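Local coordinates for ABC transporter (Thermotoga maritima, PDB 1JI0), which binds ATP and probably hydrolyses it, as the nucleotide-binding subunit of an importer thought to carry branched-chain amino acids, at residues I5-Q10 / G61-N66; L55-K60 / I70-A75; R90-E95 / G143-L148; L119-S124 / R152-R157; A206-V211 / V218-A223. One frame throughout, in Å; residues are numbered along the deposited sequence.

Interaction 1: residues I5-Q10 / G61-N66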
# COMPACT_ATOMS: atom_id res chain seq x y z
N ILE A 5 7.36 -13.83 -7.10
CA ILE A 5 7.54 -12.37 -7.12
C ILE A 5 6.21 -11.87 -7.64
O ILE A 5 5.95 -11.93 -8.84
CB ILE A 5 8.68 -11.94 -8.10
CG1 ILE A 5 10.03 -12.47 -7.61
CG2 ILE A 5 8.73 -10.40 -8.20
CD1 ILE A 5 10.41 -11.98 -6.19
N VAL A 6 5.34 -11.40 -6.74
CA VAL A 6 4.03 -10.93 -7.15
C VAL A 6 4.08 -9.69 -8.03
O VAL A 6 3.26 -9.51 -8.92
CB VAL A 6 3.11 -10.64 -5.94
CG1 VAL A 6 2.96 -11.88 -5.09
CG2 VAL A 6 3.67 -9.49 -5.12
N LEU A 7 5.06 -8.82 -7.78
CA LEU A 7 5.19 -7.61 -8.57
C LEU A 7 6.64 -7.29 -8.83
O LEU A 7 7.45 -7.26 -7.89
CB LEU A 7 4.54 -6.42 -7.86
CG LEU A 7 4.55 -5.13 -8.69
CD1 LEU A 7 3.40 -5.17 -9.71
CD2 LEU A 7 4.40 -3.94 -7.77
N GLU A 8 6.98 -7.07 -10.09
CA GLU A 8 8.34 -6.69 -10.45
C GLU A 8 8.30 -5.48 -11.37
O GLU A 8 7.60 -5.48 -12.38
CB GLU A 8 9.08 -7.84 -11.15
CG GLU A 8 10.53 -7.49 -11.44
CD GLU A 8 11.30 -8.59 -12.14
OE1 GLU A 8 10.68 -9.63 -12.48
OE2 GLU A 8 12.51 -8.42 -12.37
N VAL A 9 9.05 -4.45 -11.01
CA VAL A 9 9.12 -3.24 -11.81
C VAL A 9 10.52 -3.26 -12.41
O VAL A 9 11.49 -3.43 -11.70
CB VAL A 9 8.95 -1.96 -10.92
CG1 VAL A 9 9.14 -0.70 -11.76
CG2 VAL A 9 7.57 -1.96 -10.28
N GLN A 10 10.61 -3.11 -13.73
CA GLN A 10 11.92 -3.12 -14.39
C GLN A 10 12.20 -1.79 -15.08
O GLN A 10 11.40 -1.34 -15.90
CB GLN A 10 12.00 -4.25 -15.42
CG GLN A 10 11.57 -5.61 -14.91
CD GLN A 10 11.78 -6.70 -15.94
OE1 GLN A 10 11.54 -6.50 -17.14
NE2 GLN A 10 12.21 -7.87 -15.48
N GLY A 61 10.25 0.95 -19.60
CA GLY A 61 10.29 -0.10 -18.60
C GLY A 61 9.00 -0.90 -18.52
O GLY A 61 8.05 -0.63 -19.26
N LYS A 62 8.96 -1.89 -17.64
CA LYS A 62 7.75 -2.69 -17.50
C LYS A 62 7.40 -3.04 -16.07
O LYS A 62 8.24 -3.06 -15.17
CB LYS A 62 7.85 -3.97 -18.33
CG LYS A 62 8.96 -4.90 -17.92
CD LYS A 62 8.89 -6.21 -18.72
CE LYS A 62 8.99 -5.96 -20.22
NZ LYS A 62 9.07 -7.25 -20.99
N ILE A 63 6.11 -3.30 -15.88
CA ILE A 63 5.55 -3.66 -14.59
C ILE A 63 4.97 -5.05 -14.82
O ILE A 63 4.12 -5.24 -15.69
CB ILE A 63 4.44 -2.67 -14.19
CG1 ILE A 63 5.02 -1.25 -14.17
CG2 ILE A 63 3.89 -3.02 -12.81
CD1 ILE A 63 4.04 -0.17 -13.72
N ILE A 64 5.47 -6.01 -14.06
CA ILE A 64 5.04 -7.39 -14.20
C ILE A 64 4.32 -7.87 -12.94
O ILE A 64 4.87 -7.84 -11.85
CB ILE A 64 6.28 -8.29 -14.46
CG1 ILE A 64 7.08 -7.71 -15.63
CG2 ILE A 64 5.83 -9.71 -14.79
CD1 ILE A 64 8.45 -8.33 -15.81
N PHE A 65 3.06 -8.29 -13.11
CA PHE A 65 2.24 -8.78 -12.02
C PHE A 65 2.11 -10.29 -12.20
O PHE A 65 1.62 -10.76 -13.23
CB PHE A 65 0.85 -8.14 -12.07
CG PHE A 65 -0.09 -8.64 -11.02
CD1 PHE A 65 0.21 -8.48 -9.67
CD2 PHE A 65 -1.29 -9.25 -11.37
CE1 PHE A 65 -0.68 -8.92 -8.69
CE2 PHE A 65 -2.18 -9.69 -10.39
CZ PHE A 65 -1.88 -9.52 -9.05
N ASN A 66 2.56 -11.04 -11.19
CA ASN A 66 2.57 -12.50 -11.24
C ASN A 66 3.05 -13.04 -12.58
O ASN A 66 2.44 -13.93 -13.17
CB ASN A 66 1.19 -13.08 -10.93
CG ASN A 66 0.95 -13.19 -9.45
OD1 ASN A 66 1.79 -13.73 -8.71
ND2 ASN A 66 -0.20 -12.70 -8.99
O HOH W 1 5.80 -10.47 -11.28
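Leu-7 and Ile-63 sit together on the buried face of an antiparallel strand pair, part of the antiparallel beta-sheet of the ABC nucleotide-binding domain. Helix 45-52 closes over this face: Leu-7 CG stands anti to the backbone N (chi1 -176°), and CD1 reaches Ile-63 CG2 at 3.8 Å, the two side chains pointing the same way onto Ile-52. Val-9 and Phe-65 share this face. The other face, with Glu-8, Gln-10, Lys-62 and Ile-64, is partly exposed and mixes polar groups with hydrocarbon. There Gln-10 and Lys-62 run side by side in one direction, with Gln-10 OE1 3.1 Å from Lys-62 CD. Gln-10 NE2 donates to Glu-8 OE2 at 3.2 Å from above the carboxylate plane. Four backbone bonds tie Glu-8 to Ile-64 and Gln-10 to Lys-62. Where Val-6 and Leu-7 both face Val-29 in a classic beta bulge, Asn-66 N donates to Val-6 O at 2.8 Å from above the carbonyl plane. Beside it a water donates to both Ile-5 O and Ile-64 O, each at 2.8 Å.

Interaction 2: residues L55-K60 / I70-A75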
# COMPACT_ATOMS: atom_id res chain seq x y z
N LEU A 55 -2.42 4.62 -13.43
CA LEU A 55 -3.06 5.92 -13.30
C LEU A 55 -2.22 7.00 -13.97
O LEU A 55 -2.68 8.11 -14.21
CB LEU A 55 -3.28 6.26 -11.83
CG LEU A 55 -4.12 5.23 -11.06
CD1 LEU A 55 -4.28 5.66 -9.62
CD2 LEU A 55 -5.47 5.09 -11.73
N VAL A 56 -0.96 6.66 -14.25
CA VAL A 56 -0.06 7.58 -14.92
C VAL A 56 0.69 6.70 -15.91
O VAL A 56 0.87 5.51 -15.66
CB VAL A 56 0.91 8.26 -13.93
CG1 VAL A 56 1.77 7.23 -13.22
CG2 VAL A 56 1.78 9.26 -14.66
N ARG A 57 1.12 7.26 -17.03
CA ARG A 57 1.80 6.47 -18.05
C ARG A 57 3.27 6.16 -17.79
O ARG A 57 4.03 6.99 -17.28
CB ARG A 57 1.69 7.16 -19.41
CG ARG A 57 2.28 6.34 -20.55
CD ARG A 57 2.33 7.13 -21.85
NE ARG A 57 3.05 6.41 -22.89
CZ ARG A 57 2.64 5.27 -23.44
NH1 ARG A 57 3.37 4.69 -24.38
NH2 ARG A 57 1.50 4.72 -23.05
N ALA A 58 3.66 4.95 -18.17
CA ALA A 58 5.04 4.51 -18.03
C ALA A 58 5.66 4.62 -19.42
O ALA A 58 5.36 3.82 -20.31
CB ALA A 58 5.09 3.06 -17.55
N GLN A 59 6.51 5.62 -19.61
CA GLN A 59 7.16 5.87 -20.90
C GLN A 59 8.22 4.82 -21.23
O GLN A 59 8.54 4.60 -22.40
CB GLN A 59 7.82 7.25 -20.90
CG GLN A 59 7.01 8.34 -20.19
CD GLN A 59 5.76 8.74 -20.95
OE1 GLN A 59 5.13 9.76 -20.63
NE2 GLN A 59 5.39 7.95 -21.95
N LYS A 60 8.77 4.19 -20.21
CA LYS A 60 9.81 3.19 -20.42
C LYS A 60 9.80 2.17 -19.29
O LYS A 60 9.40 2.48 -18.17
CB LYS A 60 11.16 3.88 -20.52
CG LYS A 60 12.00 3.45 -21.71
CD LYS A 60 13.12 4.46 -22.00
CE LYS A 60 12.55 5.83 -22.37
NZ LYS A 60 11.70 5.78 -23.59
N ILE A 70 1.87 -6.00 -17.28
CA ILE A 70 0.63 -5.23 -17.21
C ILE A 70 0.95 -3.75 -17.41
O ILE A 70 0.15 -2.89 -17.06
CB ILE A 70 -0.07 -5.38 -15.83
CG1 ILE A 70 0.91 -5.02 -14.70
CG2 ILE A 70 -0.59 -6.80 -15.66
CD1 ILE A 70 0.24 -4.82 -13.37
N THR A 71 2.13 -3.48 -17.95
CA THR A 71 2.58 -2.12 -18.20
C THR A 71 1.57 -1.34 -19.03
O THR A 71 1.25 -1.73 -20.16
CB THR A 71 3.91 -2.12 -18.94
OG1 THR A 71 4.83 -2.99 -18.28
CG2 THR A 71 4.49 -0.72 -18.98
N ASN A 72 1.08 -0.25 -18.46
CA ASN A 72 0.12 0.63 -19.12
C ASN A 72 -1.26 0.05 -19.40
O ASN A 72 -2.00 0.57 -20.24
CB ASN A 72 0.73 1.19 -20.40
CG ASN A 72 1.85 2.16 -20.12
OD1 ASN A 72 1.71 3.05 -19.28
ND2 ASN A 72 2.98 2.00 -20.81
N LYS A 73 -1.63 -1.02 -18.70
CA LYS A 73 -2.96 -1.59 -18.90
C LYS A 73 -3.95 -0.66 -18.23
O LYS A 73 -3.57 0.17 -17.40
CB LYS A 73 -3.06 -2.98 -18.27
CG LYS A 73 -2.44 -4.10 -19.10
CD LYS A 73 -2.82 -5.46 -18.53
CE LYS A 73 -2.27 -6.59 -19.40
NZ LYS A 73 -2.77 -6.52 -20.81
N PRO A 74 -5.25 -0.78 -18.57
CA PRO A 74 -6.28 0.07 -17.97
C PRO A 74 -6.35 -0.10 -16.46
O PRO A 74 -6.37 -1.22 -15.94
CB PRO A 74 -7.56 -0.42 -18.66
CG PRO A 74 -7.06 -0.92 -19.99
CD PRO A 74 -5.82 -1.67 -19.59
N ALA A 75 -6.41 1.02 -15.74
CA ALA A 75 -6.48 0.99 -14.29
C ALA A 75 -7.60 0.07 -13.80
O ALA A 75 -7.43 -0.65 -12.81
CB ALA A 75 -6.70 2.40 -13.75
O HOH W 2 0.64 2.94 -16.62
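The guanidinium of Arg-57 and the side-chain amide of Asn-72 lie almost parallel, their planes 10° apart, with Asn-72 ND2 over one face of the guanidinium and 3.8 Å from Arg-57 NH2. The two side chains themselves cross at about a right angle, and Arg-57 CG, nearer the backbone, comes within 3.6 Å of Asn-72 OD1. At its edges the amide is gripped by the backbone of Ala-58. Ala-58 N donates to OD1 at 2.9 Å, in the carbonyl plane and on a lone pair, while ND2 donates to Ala-58 O at 3.0 Å. Both bonds are almost straight (178°), and together they fix the amide's rotation. A water 2.9 Å from OD1 also lies close to Val-56 O. Replacing Asn-72 by an alanine would probably leave Ala-58 N and O without these mates and take the amide from the face of the Arg-57 guanidinium. Asn-72 stands in a type II turn from Ile-70 to Lys-73, and its positive phi (66°) suits the third position of that turn. Farther along, Leu-55 CD2 packs on Ala-75 CB at 3.6 Å, at the start of helix 75-80. The amide thus mimics a strand neighbour, pairing with one residue's N-H and C=O, and so joins two surface loops, neither of which is a regular strand here.

Interaction 3: residues R90-E95 / G143-L148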
# COMPACT_ATOMS: atom_id res chain seq x y z
N ARG A 90 -7.20 9.02 2.86
CA ARG A 90 -8.19 8.18 3.55
C ARG A 90 -9.53 8.26 2.82
O ARG A 90 -10.57 8.47 3.45
CB ARG A 90 -8.36 8.67 4.99
CG ARG A 90 -7.07 9.09 5.67
CD ARG A 90 -7.35 9.97 6.87
NE ARG A 90 -6.14 10.61 7.39
CZ ARG A 90 -6.14 11.62 8.26
NH1 ARG A 90 -7.29 12.11 8.70
NH2 ARG A 90 -5.00 12.15 8.68
N ARG A 91 -9.50 8.12 1.50
CA ARG A 91 -10.71 8.19 0.70
C ARG A 91 -11.74 7.16 1.12
O ARG A 91 -11.48 5.96 1.10
CB ARG A 91 -10.36 8.02 -0.78
CG ARG A 91 -9.39 9.08 -1.27
CD ARG A 91 -8.87 8.80 -2.66
NE ARG A 91 -7.69 9.62 -2.94
CZ ARG A 91 -6.96 9.53 -4.05
NH1 ARG A 91 -7.29 8.66 -4.99
NH2 ARG A 91 -5.90 10.31 -4.21
N ILE A 92 -12.91 7.65 1.50
CA ILE A 92 -14.01 6.81 1.95
C ILE A 92 -15.31 7.49 1.52
O ILE A 92 -15.31 8.68 1.19
CB ILE A 92 -13.97 6.67 3.50
CG1 ILE A 92 -14.36 5.26 3.90
CG2 ILE A 92 -14.90 7.69 4.16
CD1 ILE A 92 -13.35 4.22 3.46
N PHE A 93 -16.42 6.76 1.51
CA PHE A 93 -17.69 7.35 1.13
C PHE A 93 -18.49 7.69 2.38
O PHE A 93 -19.13 6.83 2.97
CB PHE A 93 -18.47 6.40 0.23
CG PHE A 93 -17.82 6.20 -1.10
CD1 PHE A 93 -17.35 4.95 -1.48
CD2 PHE A 93 -17.66 7.28 -1.97
CE1 PHE A 93 -16.72 4.78 -2.71
CE2 PHE A 93 -17.03 7.11 -3.20
CZ PHE A 93 -16.56 5.86 -3.57
N PRO A 94 -18.46 8.97 2.78
CA PRO A 94 -19.17 9.47 3.97
C PRO A 94 -20.67 9.26 4.00
O PRO A 94 -21.25 9.07 5.07
CB PRO A 94 -18.78 10.95 4.00
CG PRO A 94 -18.60 11.28 2.55
CD PRO A 94 -17.84 10.09 2.05
N GLU A 95 -21.31 9.28 2.83
CA GLU A 95 -22.76 9.09 2.74
C GLU A 95 -23.18 7.65 3.00
O GLU A 95 -24.37 7.36 3.17
CB GLU A 95 -23.27 9.54 1.36
CG GLU A 95 -22.69 8.75 0.19
CD GLU A 95 -21.39 9.32 -0.33
OE1 GLU A 95 -20.53 9.71 0.49
OE2 GLU A 95 -21.22 9.37 -1.57
N GLY A 143 -8.57 8.81 11.61
CA GLY A 143 -7.95 7.55 11.95
C GLY A 143 -8.86 6.39 11.59
O GLY A 143 -8.43 5.41 10.99
N GLU A 144 -10.13 6.51 11.97
CA GLU A 144 -11.11 5.47 11.70
C GLU A 144 -11.38 5.34 10.21
O GLU A 144 -11.54 4.23 9.69
CB GLU A 144 -12.40 5.79 12.45
CG GLU A 144 -12.19 5.90 13.95
CD GLU A 144 -13.44 6.36 14.68
OE1 GLU A 144 -13.87 7.51 14.46
OE2 GLU A 144 -13.97 5.55 15.47
N GLN A 145 -11.45 6.47 9.51
CA GLN A 145 -11.69 6.45 8.08
C GLN A 145 -10.54 5.74 7.36
O GLN A 145 -10.76 4.99 6.41
CB GLN A 145 -11.83 7.88 7.55
CG GLN A 145 -13.09 8.58 8.02
CD GLN A 145 -13.31 9.90 7.32
OE1 GLN A 145 -12.52 10.82 7.46
NE2 GLN A 145 -14.39 9.99 6.55
N GLN A 146 -9.32 6.00 7.83
CA GLN A 146 -8.13 5.38 7.25
C GLN A 146 -8.26 3.87 7.43
O GLN A 146 -7.99 3.10 6.52
CB GLN A 146 -6.87 5.89 7.96
CG GLN A 146 -5.57 5.24 7.49
CD GLN A 146 -5.33 5.43 6.00
OE1 GLN A 146 -5.35 6.55 5.49
NE2 GLN A 146 -5.08 4.33 5.29
N MSE A 147 -8.70 3.47 8.62
CA MSE A 147 -8.88 2.06 8.93
C MSE A 147 -10.01 1.48 8.08
O MSE A 147 -9.98 0.30 7.72
CB MSE A 147 -9.21 1.88 10.42
CG MSE A 147 -8.14 2.45 11.36
SE MSE A 147 -6.37 1.64 11.14
CE MSE A 147 -6.29 0.62 12.79
N LEU A 148 -11.00 2.32 7.77
CA LEU A 148 -12.13 1.88 6.95
C LEU A 148 -11.66 1.65 5.52
O LEU A 148 -12.01 0.65 4.90
CB LEU A 148 -13.25 2.93 6.98
CG LEU A 148 -14.53 2.62 6.18
CD1 LEU A 148 -14.98 1.22 6.48
CD2 LEU A 148 -15.63 3.62 6.53
O HOH W 3 -4.88 7.49 3.09
O HOH W 4 -3.74 8.65 7.25
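Gln-146 OE1 gathers two waters that link it to Arg-90, in the contact between the loop after strand 83-86 and helix 142-154, whose start carries the end of the LSGGE signature motif of ABC proteins. One water lies 2.6 Å from OE1 and accepts from Arg-90 N; the second, 3.2 Å from OE1, accepts from Arg-90 NE. The same oxygen lies 3.1 Å from Arg-90 CG. Gln-146 is bent at chi2 (59°), which turns CD back toward the loop, and its amide stands nearly perpendicular to the guanidinium, the planes 85° apart. The far end of Arg-90 has another partner, since NH2 donates to Leu-168 O. Two residues on, the chemistry becomes apolar. Ile-92 points toward the helix and crosses Leu-148 at about a right angle, with Asn-101 of helix 98-103 touching both. The fit there is tighter than usual van der Waals contact: Ile-92 CD1 is 3.4 Å from Leu-148 CG, and Ile-92 CG1 only 3.3 Å from Leu-148 CD2.

Interaction 4: residues L119-S124 / R152-R157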
# COMPACT_ATOMS: atom_id res chain seq x y z
N LEU A 119 -15.18 -10.70 6.77
CA LEU A 119 -15.84 -9.59 7.44
C LEU A 119 -15.60 -9.67 8.95
O LEU A 119 -15.36 -8.64 9.60
CB LEU A 119 -17.35 -9.60 7.15
CG LEU A 119 -18.14 -8.42 7.73
CD1 LEU A 119 -17.49 -7.10 7.32
CD2 LEU A 119 -19.58 -8.48 7.25
N GLU A 120 -15.65 -10.87 9.50
CA GLU A 120 -15.42 -11.03 10.93
C GLU A 120 -13.94 -10.84 11.26
O GLU A 120 -13.60 -10.31 12.31
CB GLU A 120 -15.90 -12.41 11.41
CG GLU A 120 -15.32 -13.59 10.66
CD GLU A 120 -15.84 -14.93 11.18
OE1 GLU A 120 -15.48 -15.98 10.61
OE2 GLU A 120 -16.60 -14.93 12.18
N TRP A 121 -13.07 -11.25 10.34
CA TRP A 121 -11.64 -11.09 10.55
C TRP A 121 -11.30 -9.61 10.64
O TRP A 121 -10.47 -9.20 11.44
CB TRP A 121 -10.83 -11.73 9.42
CG TRP A 121 -9.36 -11.45 9.51
CD1 TRP A 121 -8.56 -11.58 10.61
CD2 TRP A 121 -8.51 -10.95 8.46
NE1 TRP A 121 -7.27 -11.20 10.31
CE2 TRP A 121 -7.21 -10.81 9.00
CE3 TRP A 121 -8.73 -10.62 7.12
CZ2 TRP A 121 -6.13 -10.34 8.25
CZ3 TRP A 121 -7.65 -10.15 6.36
CH2 TRP A 121 -6.37 -10.02 6.93
N ILE A 122 -11.95 -8.80 9.81
CA ILE A 122 -11.73 -7.36 9.80
C ILE A 122 -12.24 -6.73 11.08
O ILE A 122 -11.79 -5.66 11.50
CB ILE A 122 -12.41 -6.70 8.58
CG1 ILE A 122 -11.64 -7.05 7.31
CG2 ILE A 122 -12.48 -5.19 8.76
CD1 ILE A 122 -12.23 -6.47 6.06
N PHE A 123 -13.21 -7.40 11.70
CA PHE A 123 -13.80 -6.92 12.95
C PHE A 123 -12.77 -7.01 14.07
O PHE A 123 -12.65 -6.09 14.89
CB PHE A 123 -15.03 -7.76 13.28
CG PHE A 123 -16.24 -7.41 12.45
CD1 PHE A 123 -17.24 -8.35 12.22
CD2 PHE A 123 -16.38 -6.13 11.90
CE1 PHE A 123 -18.37 -8.03 11.46
CE2 PHE A 123 -17.50 -5.80 11.14
CZ PHE A 123 -18.50 -6.75 10.92
N SER A 124 -12.03 -8.12 14.11
CA SER A 124 -11.01 -8.31 15.13
C SER A 124 -9.83 -7.38 14.86
O SER A 124 -9.13 -6.97 15.78
CB SER A 124 -10.55 -9.76 15.15
OG SER A 124 -10.05 -10.16 13.89
N ARG A 152 -11.94 -1.88 3.50
CA ARG A 152 -12.62 -2.03 2.21
C ARG A 152 -11.73 -2.79 1.23
O ARG A 152 -12.20 -3.71 0.54
CB ARG A 152 -12.96 -0.65 1.64
CG ARG A 152 -13.66 -0.70 0.27
CD ARG A 152 -14.19 0.68 -0.09
NE ARG A 152 -13.13 1.67 -0.23
CZ ARG A 152 -13.34 2.98 -0.30
NH1 ARG A 152 -14.58 3.46 -0.25
NH2 ARG A 152 -12.32 3.82 -0.45
N ALA A 153 -10.46 -2.42 1.18
CA ALA A 153 -9.52 -3.08 0.28
C ALA A 153 -9.40 -4.56 0.64
O ALA A 153 -9.33 -5.42 -0.24
CB ALA A 153 -8.15 -2.39 0.37
N LEU A 154 -9.39 -4.86 1.93
CA LEU A 154 -9.26 -6.24 2.37
C LEU A 154 -10.43 -7.11 1.92
O LEU A 154 -10.24 -8.26 1.54
CB LEU A 154 -9.14 -6.31 3.90
CG LEU A 154 -7.79 -5.91 4.50
CD1 LEU A 154 -7.84 -6.07 6.02
CD2 LEU A 154 -6.70 -6.78 3.92
N MSE A 155 -11.64 -6.56 1.96
CA MSE A 155 -12.82 -7.32 1.56
C MSE A 155 -12.77 -7.81 0.11
O MSE A 155 -13.57 -8.65 -0.29
CB MSE A 155 -14.09 -6.48 1.78
CG MSE A 155 -14.46 -6.29 3.24
SE MSE A 155 -14.63 -7.97 4.21
CE MSE A 155 -15.66 -8.98 2.93
N SER A 156 -11.83 -7.29 -0.68
CA SER A 156 -11.71 -7.71 -2.06
C SER A 156 -10.68 -8.83 -2.16
O SER A 156 -10.42 -9.34 -3.25
CB SER A 156 -11.28 -6.54 -2.96
OG SER A 156 -9.90 -6.28 -2.84
N ARG A 157 -10.10 -9.20 -1.02
CA ARG A 157 -9.09 -10.26 -0.98
C ARG A 157 -8.01 -10.01 -2.04
O ARG A 157 -7.79 -10.82 -2.95
CB ARG A 157 -9.78 -11.61 -1.19
CG ARG A 157 -8.88 -12.82 -1.01
CD ARG A 157 -9.69 -14.10 -0.78
NE ARG A 157 -10.28 -14.14 0.55
CZ ARG A 157 -11.04 -15.14 1.00
NH1 ARG A 157 -11.31 -16.18 0.22
NH2 ARG A 157 -11.53 -15.10 2.23
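Ile-122 projects from helix 114-125 toward the C-terminal end of helix 142-154, and its CD1 fits between Leu-154 and Met-155, a selenomethionine in this crystal. This is apolar packing between two helices in the helical part of the ABC nucleotide-binding domain, away from the ATP site. Ile-122 is extended at chi2 (180°), which carries CD1 outward until it lies 3.8 Å from Leu-154 CB and 3.6 Å from Met-155 CG. Leu-154 returns the fit. Its CD1 enters the hollow between Trp-121 and Ile-122, 4.1 Å from Trp-121 CZ3 and equally far from Ile-122 CG1; the leucine and tryptophan side chains cross at about a right angle. Met-155 is bent at chi2 (-55°), which turns SE toward Leu-119, 3.8 Å from Leu-119 N and 4.3 Å from Leu-119 CD1. Leu-119 in turn leans on Tyr-99 and Met-103 of helix 98-103, and Leu-154 also touches Leu-125. Beyond the apolar patch Arg-157, the first residue to leave helical backbone angles, has positive phi and makes a salt bridge to Asp-118. At the middle of the contact Ile-122 CD1 meets Met-155 SE at 3.4 Å.

Interaction 5: residues A206-V211 / V218-A223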
# COMPACT_ATOMS: atom_id res chain seq x y z
N ALA A 206 8.43 -3.82 7.70
CA ALA A 206 8.75 -4.41 6.41
C ALA A 206 9.83 -5.48 6.42
O ALA A 206 10.66 -5.55 7.32
CB ALA A 206 9.14 -3.30 5.43
N HIS A 207 9.81 -6.31 5.38
CA HIS A 207 10.81 -7.35 5.21
C HIS A 207 11.96 -6.77 4.40
O HIS A 207 13.13 -7.06 4.65
CB HIS A 207 10.25 -8.54 4.44
CG HIS A 207 9.18 -9.28 5.18
ND1 HIS A 207 7.85 -8.95 5.09
CD2 HIS A 207 9.26 -10.30 6.06
CE1 HIS A 207 7.15 -9.74 5.89
NE2 HIS A 207 7.99 -10.57 6.49
N TYR A 208 11.60 -5.94 3.42
CA TYR A 208 12.58 -5.35 2.51
C TYR A 208 12.20 -3.90 2.25
O TYR A 208 11.02 -3.55 2.30
CB TYR A 208 12.56 -6.12 1.20
CG TYR A 208 13.80 -5.97 0.35
CD1 TYR A 208 14.92 -6.76 0.57
CD2 TYR A 208 13.84 -5.04 -0.69
CE1 TYR A 208 16.06 -6.64 -0.21
CE2 TYR A 208 14.98 -4.89 -1.48
CZ TYR A 208 16.08 -5.70 -1.24
OH TYR A 208 17.21 -5.57 -2.03
N GLY A 209 13.19 -3.07 1.97
CA GLY A 209 12.92 -1.67 1.71
C GLY A 209 13.71 -1.10 0.55
O GLY A 209 14.77 -1.62 0.18
N TYR A 210 13.20 -0.01 -0.02
CA TYR A 210 13.84 0.69 -1.12
C TYR A 210 13.82 2.18 -0.78
O TYR A 210 12.80 2.72 -0.37
CB TYR A 210 13.07 0.48 -2.43
CG TYR A 210 13.11 -0.92 -2.98
CD1 TYR A 210 12.17 -1.87 -2.60
CD2 TYR A 210 14.08 -1.28 -3.92
CE1 TYR A 210 12.20 -3.16 -3.14
CE2 TYR A 210 14.11 -2.56 -4.46
CZ TYR A 210 13.17 -3.49 -4.06
OH TYR A 210 13.23 -4.76 -4.58
N VAL A 211 14.97 2.84 -0.92
CA VAL A 211 15.05 4.26 -0.61
C VAL A 211 15.04 5.05 -1.92
O VAL A 211 15.99 4.99 -2.69
CB VAL A 211 16.34 4.60 0.18
CG1 VAL A 211 16.36 6.08 0.53
CG2 VAL A 211 16.39 3.78 1.46
N VAL A 218 18.43 4.78 -4.31
CA VAL A 218 19.83 4.95 -3.94
C VAL A 218 20.31 3.83 -3.03
O VAL A 218 21.52 3.64 -2.84
CB VAL A 218 20.07 6.31 -3.25
CG1 VAL A 218 19.71 7.44 -4.20
CG2 VAL A 218 19.22 6.41 -1.99
N LEU A 219 19.37 3.08 -2.46
CA LEU A 219 19.71 2.00 -1.55
C LEU A 219 18.51 1.08 -1.39
O LEU A 219 17.36 1.53 -1.41
CB LEU A 219 20.09 2.58 -0.19
CG LEU A 219 20.58 1.65 0.92
CD1 LEU A 219 21.85 0.96 0.49
CD2 LEU A 219 20.84 2.46 2.18
N GLU A 220 18.77 -0.21 -1.22
CA GLU A 220 17.70 -1.17 -1.01
C GLU A 220 18.28 -2.30 -0.17
O GLU A 220 19.50 -2.44 -0.07
CB GLU A 220 17.17 -1.72 -2.34
CG GLU A 220 18.18 -2.53 -3.13
CD GLU A 220 17.58 -3.21 -4.34
OE1 GLU A 220 17.48 -2.56 -5.41
OE2 GLU A 220 17.19 -4.39 -4.23
N GLY A 221 17.41 -3.09 0.45
CA GLY A 221 17.88 -4.20 1.25
C GLY A 221 16.95 -4.60 2.36
O GLY A 221 15.93 -3.95 2.58
N LYS A 222 17.28 -5.69 3.04
CA LYS A 222 16.51 -6.19 4.17
C LYS A 222 16.22 -5.00 5.09
O LYS A 222 17.11 -4.20 5.37
CB LYS A 222 17.31 -7.26 4.90
CG LYS A 222 16.65 -7.83 6.14
CD LYS A 222 17.48 -8.97 6.71
CE LYS A 222 16.84 -9.56 7.95
NZ LYS A 222 17.67 -10.67 8.51
N ALA A 223 14.97 -4.88 5.54
CA ALA A 223 14.57 -3.77 6.39
C ALA A 223 15.42 -3.57 7.64
O ALA A 223 15.84 -2.45 7.94
CB ALA A 223 13.10 -3.93 6.79
O HOH W 5 15.33 -5.57 -5.82
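Glu-220 OE2 takes two donors, the hydroxyl of Tyr-208 at a very short 2.5 Å and a water at 2.7 Å, across the antiparallel hairpin of strands 208-213 and 216-222. That water lies 2.6 Å from Tyr-210 OH, which is also hydrogen-bonded to Lys-28 N. The carboxylate oxygen meets the Tyr-208 ring at its edge, the ring and carboxylate planes standing 86° apart. One face of the Tyr-208 ring covers Gly-221, with CE1 3.4 Å from Gly-221 CA, and its CE2 lies over a face of Tyr-210. A leucine in place of Tyr-208 would probably leave Glu-220 without its hydroxyl donor and Gly-221 without the covering ring. The backbone is satisfied strand to strand: Gly-209 and Gly-221 exchange N-H and C=O, Val-211 N donates to Leu-219 O, and Val-211 O accepts from Val-218 N at 2.9 Å. At the other end Ala-223 N, at the start of helix 223-227, donates to His-207 O at 3.0 Å from above the carbonyl plane. His-207 ND1 is bonded to Ile-34 N. Strand 208-213 also pairs with strand 34-38, while Val-211, Val-218 and Leu-219 pack against helix 230-236, and strand 216-222 is the mixed sheet's outermost on this side within the chain.

Interactions 1 and 5 are antiparallel strand pairs held by backbone bonds, but in different sheets: one lies in the antiparallel sheet, the other at the margin of the mixed sheet, with centres about 17 Å apart. Interaction 2 is a surface contact of loops that borders interaction 1, where Thr-71 OG1 and Ile-70 N bond to the backbone of Ile-63; in it a side-chain amide does what main chain does in the strands. Interactions 3 and 4 share helix 142-154 and touch through Arg-152, which meets Arg-91, Ile-92 and Phe-93. Interaction 4 is buried and held by apolar side chains, whereas interaction 3, partly buried, mixes water bridges with tight aliphatic packing.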